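Deacylase (Burkholderia multivorans, PDB 5THW) probably hydrolyses N-carbamoyl-L-amino acids or related N-carbamoyl compounds, as a two-zinc enzyme of the peptidase M20 family. Local coordinates at residues A157-G162 and L170-S175; V349-A354 and H379-L384. All coordinates share one frame; numbering follows the deposited sequence.

Contact 1. Residues A157-G162 and L170-S175; sequences AMVASG and LEYGLS
Val159 reaches from the first turn of helix 159-164 to the backbone of Gly173 on helix 170-175, and this apolar touch carries the contact. The CA atoms of Val159 and Gly173 are 6.0 Å apart, and Val159 CG2 comes to 3.8 Å from Gly173 CA. That methyl is the branch standing anti to the valine's own backbone N, while CG1 (chi1 60°) sits between N and the carbonyl carbon. With no side chain on Gly173, the methyl meets the helix backbone itself.

The second apolar touch falls on Tyr172, where Val159 CG2 lies 4.2 Å from ring atom CE2. The CB of Tyr172 does not point at the other segment; with CG anti to the backbone N (chi1 176°), the ring swings out from the helix and brings CE2 nearer to Val159. The methyl approaches the ring obliquely. Phe168 and Arg176 also meet this ring, the latter as a cation-pi partner, and Ile184 of helix 184-190 adds to the packing on Val159.

No hydrogen bond crosses between the segments; those near the contact run within each segment or to other parts of the chain. Met158 holds the N-cap position of its helix, and its O accepts from Gly162 N at 2.9 Å. In the other segment, Ser175 OG folds back to donate to Glu171 O, four residues earlier, at 2.6 Å, tilted 21° from the carbonyl plane.

Only 91 Å² is buried in all, consistent with a single valine bearing on Gly173 and the ring of Tyr172. Two short consecutive helices of the M20 catalytic domain are joined in this way near the substrate pocket: the Val159 side chain is about 10 Å from the bound N-(aminocarbonyl)-beta-alanine, which Ala157 of the same segment touches.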
ATOM      1  N   ALA A 157      -7.442 -16.882 -11.504  1.00 31.59           N
ATOM      2  CA  ALA A 157      -7.724 -18.200 -10.953  1.00 40.34           C
ATOM      3  C   ALA A 157      -7.858 -19.257 -12.054  1.00 39.49           C
ATOM      4  O   ALA A 157      -8.020 -18.947 -13.237  1.00 34.95           O
ATOM      5  CB  ALA A 157      -9.006 -18.158 -10.125  1.00 45.45           C
ATOM      6  N   MET A 158      -7.721 -20.522 -11.650  1.00 39.68           N
ATOM      7  CA  MET A 158      -8.008 -21.680 -12.500  1.00 44.52           C
ATOM      8  C   MET A 158      -7.208 -21.679 -13.797  1.00 52.59           C
ATOM      9  O   MET A 158      -7.668 -22.213 -14.808  1.00 53.34           O
ATOM     10  CB  MET A 158      -9.501 -21.755 -12.836  1.00 47.63           C
ATOM     11  CG  MET A 158     -10.409 -21.916 -11.633  1.00 49.87           C
ATOM     12  SD  MET A 158     -11.910 -20.923 -11.779  1.00 49.49           S
ATOM     13  CE  MET A 158     -12.652 -21.582 -13.270  1.00 41.92           C
ATOM     14  N   VAL A 159      -6.013 -21.086 -13.787  1.00 48.10           N
ATOM     15  CA  VAL A 159      -5.263 -20.939 -15.031  1.00 44.38           C
ATOM     16  C   VAL A 159      -4.760 -22.296 -15.530  1.00 43.36           C
ATOM     17  O   VAL A 159      -4.720 -22.549 -16.742  1.00 37.27           O
ATOM     18  CB  VAL A 159      -4.127 -19.912 -14.852  1.00 53.44           C
ATOM     19  CG1 VAL A 159      -3.157 -20.352 -13.758  1.00 58.18           C
ATOM     20  CG2 VAL A 159      -3.394 -19.684 -16.179  1.00 50.60           C
ATOM     21  N   ALA A 160      -4.397 -23.203 -14.616  1.00 40.05           N
ATOM     22  CA  ALA A 160      -3.803 -24.465 -15.049  1.00 40.30           C
ATOM     23  C   ALA A 160      -4.854 -25.392 -15.653  1.00 46.98           C
ATOM     24  O   ALA A 160      -4.612 -26.012 -16.697  1.00 45.02           O
ATOM     25  CB  ALA A 160      -3.084 -25.146 -13.885  1.00 33.50           C
ATOM     26  N   SER A 161      -6.029 -25.497 -15.024  1.00 39.62           N
ATOM     27  CA  SER A 161      -7.113 -26.234 -15.663  1.00 41.86           C
ATOM     28  C   SER A 161      -7.594 -25.516 -16.917  1.00 47.83           C
ATOM     29  O   SER A 161      -8.084 -26.159 -17.853  1.00 46.58           O
ATOM     30  CB  SER A 161      -8.268 -26.448 -14.683  1.00 45.14           C
ATOM     31  OG  SER A 161      -8.730 -25.216 -14.151  1.00 51.06           O
ATOM     32  N   GLY A 162      -7.433 -24.191 -16.964  1.00 53.31           N
ATOM     33  CA  GLY A 162      -7.790 -23.448 -18.162  1.00 52.27           C
ATOM     34  C   GLY A 162      -6.927 -23.804 -19.354  1.00 43.78           C
ATOM     35  O   GLY A 162      -7.427 -23.946 -20.472  1.00 45.03           O
ATOM     36  N   LEU A 170      -0.326 -22.425 -23.351  1.00 60.53           N
ATOM     37  CA  LEU A 170       0.700 -22.723 -22.361  1.00 52.05           C
ATOM     38  C   LEU A 170       1.551 -21.494 -22.076  1.00 55.51           C
ATOM     39  O   LEU A 170       1.935 -21.254 -20.926  1.00 58.68           O
ATOM     40  CB  LEU A 170       1.566 -23.891 -22.833  1.00 44.96           C
ATOM     41  CG  LEU A 170       2.691 -24.318 -21.885  1.00 50.62           C
ATOM     42  CD1 LEU A 170       2.142 -24.787 -20.535  1.00 49.07           C
ATOM     43  CD2 LEU A 170       3.568 -25.394 -22.519  1.00 46.99           C
ATOM     44  N   GLU A 171       1.850 -20.704 -23.112  1.00 56.52           N
ATOM     45  CA  GLU A 171       2.648 -19.495 -22.931  1.00 56.95           C
ATOM     46  C   GLU A 171       1.951 -18.518 -21.991  1.00 54.89           C
ATOM     47  O   GLU A 171       2.596 -17.888 -21.144  1.00 56.49           O
ATOM     48  CB  GLU A 171       2.905 -18.843 -24.290  1.00 62.25           C
ATOM     49  CG  GLU A 171       3.955 -17.747 -24.285  1.00 71.72           C
ATOM     50  CD  GLU A 171       4.178 -17.170 -25.678  1.00 89.39           C
ATOM     51  OE1 GLU A 171       3.337 -17.423 -26.571  1.00 96.19           O
ATOM     52  OE2 GLU A 171       5.193 -16.471 -25.886  1.00 95.55           O
ATOM     53  N   TYR A 172       0.628 -18.393 -22.118  1.00 47.99           N
ATOM     54  CA  TYR A 172      -0.132 -17.551 -21.202  1.00 41.26           C
ATOM     55  C   TYR A 172      -0.068 -18.092 -19.778  1.00 43.99           C
ATOM     56  O   TYR A 172       0.180 -17.340 -18.827  1.00 47.90           O
ATOM     57  CB  TYR A 172      -1.584 -17.440 -21.678  1.00 48.16           C
ATOM     58  CG  TYR A 172      -2.471 -16.660 -20.723  1.00 50.94           C
ATOM     59  CD1 TYR A 172      -2.509 -15.269 -20.753  1.00 45.85           C
ATOM     60  CD2 TYR A 172      -3.259 -17.317 -19.782  1.00 45.91           C
ATOM     61  CE1 TYR A 172      -3.311 -14.556 -19.878  1.00 50.94           C
ATOM     62  CE2 TYR A 172      -4.062 -16.610 -18.903  1.00 55.46           C
ATOM     63  CZ  TYR A 172      -4.081 -15.232 -18.954  1.00 55.01           C
ATOM     64  OH  TYR A 172      -4.875 -14.535 -18.078  1.00 54.41           O
ATOM     65  N   GLY A 173      -0.296 -19.397 -19.609  1.00 40.28           N
ATOM     66  CA  GLY A 173      -0.267 -19.974 -18.274  1.00 35.61           C
ATOM     67  C   GLY A 173       1.077 -19.799 -17.591  1.00 49.59           C
ATOM     68  O   GLY A 173       1.144 -19.458 -16.407  1.00 53.14           O
ATOM     69  N   LEU A 174       2.165 -20.011 -18.331  1.00 48.69           N
ATOM     70  CA  LEU A 174       3.499 -19.934 -17.754  1.00 42.45           C
ATOM     71  C   LEU A 174       3.975 -18.499 -17.524  1.00 43.54           C
ATOM     72  O   LEU A 174       4.874 -18.287 -16.706  1.00 42.42           O
ATOM     73  CB  LEU A 174       4.490 -20.666 -18.658  1.00 43.81           C
ATOM     74  CG  LEU A 174       4.303 -22.174 -18.832  1.00 45.62           C
ATOM     75  CD1 LEU A 174       5.250 -22.675 -19.893  1.00 43.02           C
ATOM     76  CD2 LEU A 174       4.511 -22.919 -17.521  1.00 43.24           C
ATOM     77  N   SER A 175       3.396 -17.513 -18.202  1.00 43.73           N
ATOM     78  CA  SER A 175       3.862 -16.136 -18.078  1.00 43.77           C
ATOM     79  C   SER A 175       3.135 -15.319 -17.009  1.00 46.05           C
ATOM     80  O   SER A 175       3.451 -14.138 -16.843  1.00 51.33           O
ATOM     81  CB  SER A 175       3.754 -15.425 -19.429  1.00 37.73           C
ATOM     82  OG  SER A 175       2.451 -15.533 -19.958  1.00 43.95           O
TER

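Contact 2. Residues V349-A354 and H379-L384; sequences VAFDPA and HDACYL
The end of strand 337-350 and the turn after it pass beside the short helix 380-384, with the closest CA pair, Val349 and Cys382, 6.4 Å apart and no hydrogen bond between the segments.

Val349 points its CB at the helix. Its CG2, anti to the valine's carbonyl carbon, stands 3.8 Å from Cys382 O and 4.1 Å from Cys382 CB, so one methyl meets both backbone and side chain of the cysteine.

Phe351 presents its ring rim instead. Ala381 O lies at the ring edge, near its plane, 3.8 Å from CE1. Cys382 SG approaches CZ obliquely at 4.4 Å. With CG anti to its carbonyl carbon (chi1 -71°), the ring reaches the helix although the Phe351 CB does not point at it. One ring face is packed by Val349 CG1, 4.0 Å above the plane and offset toward the rim, so Val349 and Phe351 pack on each other as well as on the helix. Val228 and Ala231 of strand 225-242 also touch the ring.

The cysteine has a polar role within its own segment: His379 N donates to Cys382 SG at 3.5 Å with an N-H...S angle of 162°, a nearly straight bond that links the residue leading into the helix to Cys382 in its first turn. Beyond the strand, Asp352 N-caps helix 353-366 through a bond from Cys355 N to OD2.

These residues join a strand-to-helix connection to a short helix within the M20 catalytic domain, on the side of that helix carrying Cys382, whose side chain is about 8 Å from the bound ligand.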
ATOM      1  N   VAL A 349     -21.586 -21.598 -16.045  1.00 42.90           N
ATOM      2  CA  VAL A 349     -21.423 -22.980 -16.480  1.00 42.74           C
ATOM      3  C   VAL A 349     -22.634 -23.788 -16.046  1.00 46.73           C
ATOM      4  O   VAL A 349     -23.036 -23.743 -14.876  1.00 43.31           O
ATOM      5  CB  VAL A 349     -20.138 -23.600 -15.897  1.00 43.86           C
ATOM      6  CG1 VAL A 349     -20.082 -25.094 -16.194  1.00 42.27           C
ATOM      7  CG2 VAL A 349     -18.890 -22.878 -16.410  1.00 38.37           C
ATOM      8  N   ALA A 350     -23.203 -24.536 -16.988  1.00 45.70           N
ATOM      9  CA  ALA A 350     -24.190 -25.561 -16.689  1.00 49.99           C
ATOM     10  C   ALA A 350     -23.493 -26.914 -16.768  1.00 58.58           C
ATOM     11  O   ALA A 350     -22.992 -27.304 -17.831  1.00 59.60           O
ATOM     12  CB  ALA A 350     -25.375 -25.497 -17.652  1.00 46.39           C
ATOM     13  N   PHE A 351     -23.443 -27.614 -15.643  1.00 43.79           N
ATOM     14  CA  PHE A 351     -22.731 -28.874 -15.586  1.00 50.22           C
ATOM     15  C   PHE A 351     -23.524 -29.943 -16.330  1.00 54.23           C
ATOM     16  O   PHE A 351     -24.717 -29.783 -16.604  1.00 58.72           O
ATOM     17  CB  PHE A 351     -22.490 -29.265 -14.130  1.00 53.38           C
ATOM     18  CG  PHE A 351     -21.467 -28.399 -13.434  1.00 54.39           C
ATOM     19  CD1 PHE A 351     -20.131 -28.442 -13.809  1.00 51.74           C
ATOM     20  CD2 PHE A 351     -21.844 -27.529 -12.419  1.00 49.29           C
ATOM     21  CE1 PHE A 351     -19.182 -27.645 -13.169  1.00 49.41           C
ATOM     22  CE2 PHE A 351     -20.900 -26.729 -11.779  1.00 48.82           C
ATOM     23  CZ  PHE A 351     -19.568 -26.785 -12.156  1.00 38.67           C
ATOM     24  N   ASP A 352     -22.847 -31.032 -16.671  1.00 49.44           N
ATOM     25  CA  ASP A 352     -23.460 -32.058 -17.503  1.00 55.64           C
ATOM     26  C   ASP A 352     -24.648 -32.681 -16.772  1.00 68.42           C
ATOM     27  O   ASP A 352     -24.490 -33.160 -15.641  1.00 77.64           O
ATOM     28  CB  ASP A 352     -22.439 -33.134 -17.858  1.00 62.02           C
ATOM     29  CG  ASP A 352     -23.023 -34.222 -18.729  1.00 66.79           C
ATOM     30  OD1 ASP A 352     -22.895 -34.119 -19.964  1.00 71.16           O
ATOM     31  OD2 ASP A 352     -23.615 -35.173 -18.181  1.00 68.16           O
ATOM     32  N   PRO A 353     -25.840 -32.700 -17.378  1.00 66.16           N
ATOM     33  CA  PRO A 353     -27.014 -33.236 -16.667  1.00 59.04           C
ATOM     34  C   PRO A 353     -26.858 -34.668 -16.189  1.00 68.93           C
ATOM     35  O   PRO A 353     -27.255 -34.974 -15.059  1.00 74.02           O
ATOM     36  CB  PRO A 353     -28.130 -33.108 -17.711  1.00 58.92           C
ATOM     37  CG  PRO A 353     -27.702 -31.962 -18.560  1.00 65.57           C
ATOM     38  CD  PRO A 353     -26.209 -32.060 -18.653  1.00 67.32           C
ATOM     39  N   ALA A 354     -26.282 -35.555 -17.004  1.00 67.90           N
ATOM     40  CA  ALA A 354     -26.092 -36.928 -16.551  1.00 64.93           C
ATOM     41  C   ALA A 354     -25.187 -36.979 -15.323  1.00 72.79           C
ATOM     42  O   ALA A 354     -25.495 -37.676 -14.348  1.00 73.91           O
ATOM     43  CB  ALA A 354     -25.528 -37.788 -17.682  1.00 61.23           C
ATOM     44  N   HIS A 379     -14.212 -23.152  -9.943  1.00 42.62           N
ATOM     45  CA  HIS A 379     -13.459 -24.346  -9.624  1.00 38.51           C
ATOM     46  C   HIS A 379     -12.878 -24.870 -10.923  1.00 39.56           C
ATOM     47  O   HIS A 379     -13.330 -24.513 -12.016  1.00 38.99           O
ATOM     48  CB  HIS A 379     -14.342 -25.397  -8.931  1.00 41.38           C
ATOM     49  CG  HIS A 379     -15.091 -24.859  -7.748  1.00 45.58           C
ATOM     50  ND1 HIS A 379     -14.485 -24.591  -6.538  1.00 42.17           N
ATOM     51  CD2 HIS A 379     -16.399 -24.546  -7.591  1.00 43.43           C
ATOM     52  CE1 HIS A 379     -15.387 -24.126  -5.691  1.00 42.73           C
ATOM     53  NE2 HIS A 379     -16.557 -24.093  -6.304  1.00 42.76           N
ATOM     54  N   ASP A 380     -11.846 -25.703 -10.791  1.00 34.02           N
ATOM     55  CA  ASP A 380     -11.257 -26.344 -11.961  1.00 31.95           C
ATOM     56  C   ASP A 380     -12.296 -27.133 -12.753  1.00 38.35           C
ATOM     57  O   ASP A 380     -12.155 -27.301 -13.969  1.00 44.81           O
ATOM     58  CB  ASP A 380     -10.096 -27.221 -11.511  1.00 36.62           C
ATOM     59  CG  ASP A 380      -9.009 -26.416 -10.792  1.00 51.19           C
ATOM     60  OD1 ASP A 380      -8.413 -25.506 -11.416  1.00 52.92           O
ATOM     61  OD2 ASP A 380      -8.770 -26.677  -9.590  1.00 52.95           O
ATOM     62  N   ALA A 381     -13.345 -27.622 -12.081  1.00 41.23           N
ATOM     63  CA  ALA A 381     -14.440 -28.293 -12.773  1.00 42.82           C
ATOM     64  C   ALA A 381     -15.142 -27.364 -13.759  1.00 50.08           C
ATOM     65  O   ALA A 381     -15.747 -27.837 -14.730  1.00 57.28           O
ATOM     66  CB  ALA A 381     -15.441 -28.842 -11.761  1.00 44.83           C
ATOM     67  N   CYS A 382     -15.094 -26.047 -13.524  1.00 45.29           N
ATOM     68  CA  CYS A 382     -15.746 -25.113 -14.440  1.00 41.51           C
ATOM     69  C   CYS A 382     -15.077 -25.116 -15.812  1.00 42.10           C
ATOM     70  O   CYS A 382     -15.754 -24.982 -16.836  1.00 48.01           O
ATOM     71  CB  CYS A 382     -15.758 -23.702 -13.851  1.00 40.53           C
ATOM     72  SG  CYS A 382     -16.698 -23.519 -12.309  1.00 49.97           S
ATOM     73  N   TYR A 383     -13.747 -25.235 -15.850  1.00 39.31           N
ATOM     74  CA  TYR A 383     -13.046 -25.360 -17.125  1.00 47.36           C
ATOM     75  C   TYR A 383     -13.090 -26.786 -17.667  1.00 49.01           C
ATOM     76  O   TYR A 383     -13.251 -26.986 -18.878  1.00 48.83           O
ATOM     77  CB  TYR A 383     -11.605 -24.860 -16.982  1.00 43.76           C
ATOM     78  CG  TYR A 383     -11.496 -23.354 -17.092  1.00 44.98           C
ATOM     79  CD1 TYR A 383     -12.418 -22.633 -17.847  1.00 46.39           C
ATOM     80  CD2 TYR A 383     -10.495 -22.647 -16.432  1.00 45.63           C
ATOM     81  CE1 TYR A 383     -12.333 -21.258 -17.964  1.00 43.58           C
ATOM     82  CE2 TYR A 383     -10.399 -21.261 -16.542  1.00 43.21           C
ATOM     83  CZ  TYR A 383     -11.324 -20.572 -17.309  1.00 44.23           C
ATOM     84  OH  TYR A 383     -11.254 -19.201 -17.436  1.00 38.88           O
ATOM     85  N   LEU A 384     -12.955 -27.785 -16.792  1.00 48.39           N
ATOM     86  CA  LEU A 384     -13.036 -29.172 -17.241  1.00 50.05           C
ATOM     87  C   LEU A 384     -14.376 -29.470 -17.912  1.00 56.66           C
ATOM     88  O   LEU A 384     -14.436 -30.284 -18.839  1.00 59.39           O
ATOM     89  CB  LEU A 384     -12.801 -30.115 -16.065  1.00 44.61           C
ATOM     90  CG  LEU A 384     -11.350 -30.240 -15.608  1.00 46.81           C
ATOM     91  CD1 LEU A 384     -11.253 -31.239 -14.472  1.00 50.98           C
ATOM     92  CD2 LEU A 384     -10.438 -30.624 -16.768  1.00 39.89           C
TER

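Contacts 1 and 2 have centres 18 Å apart and follow one another along the chain, yet segments 157-162 and 379-384 touch directly. Ser161 OG and Asp380 OD1 lie 2.8 Å apart in a probable hydrogen bond, and Met158 CE packs 3.3 Å from His379 O. Helix 380-384 is thus common to both surroundings, meeting the first segment of contact 1 and the strand end of contact 2. Both contacts lie near, but not at, the dinuclear zinc site: the Val159 side chain is about 10 Å from the bound ligand and about 13 Å from a zinc ion, whereas that of Cys382 is about 8 and 10 Å away, respectively. Ala157 alone among the residues of the four segments belongs to the ligand pocket.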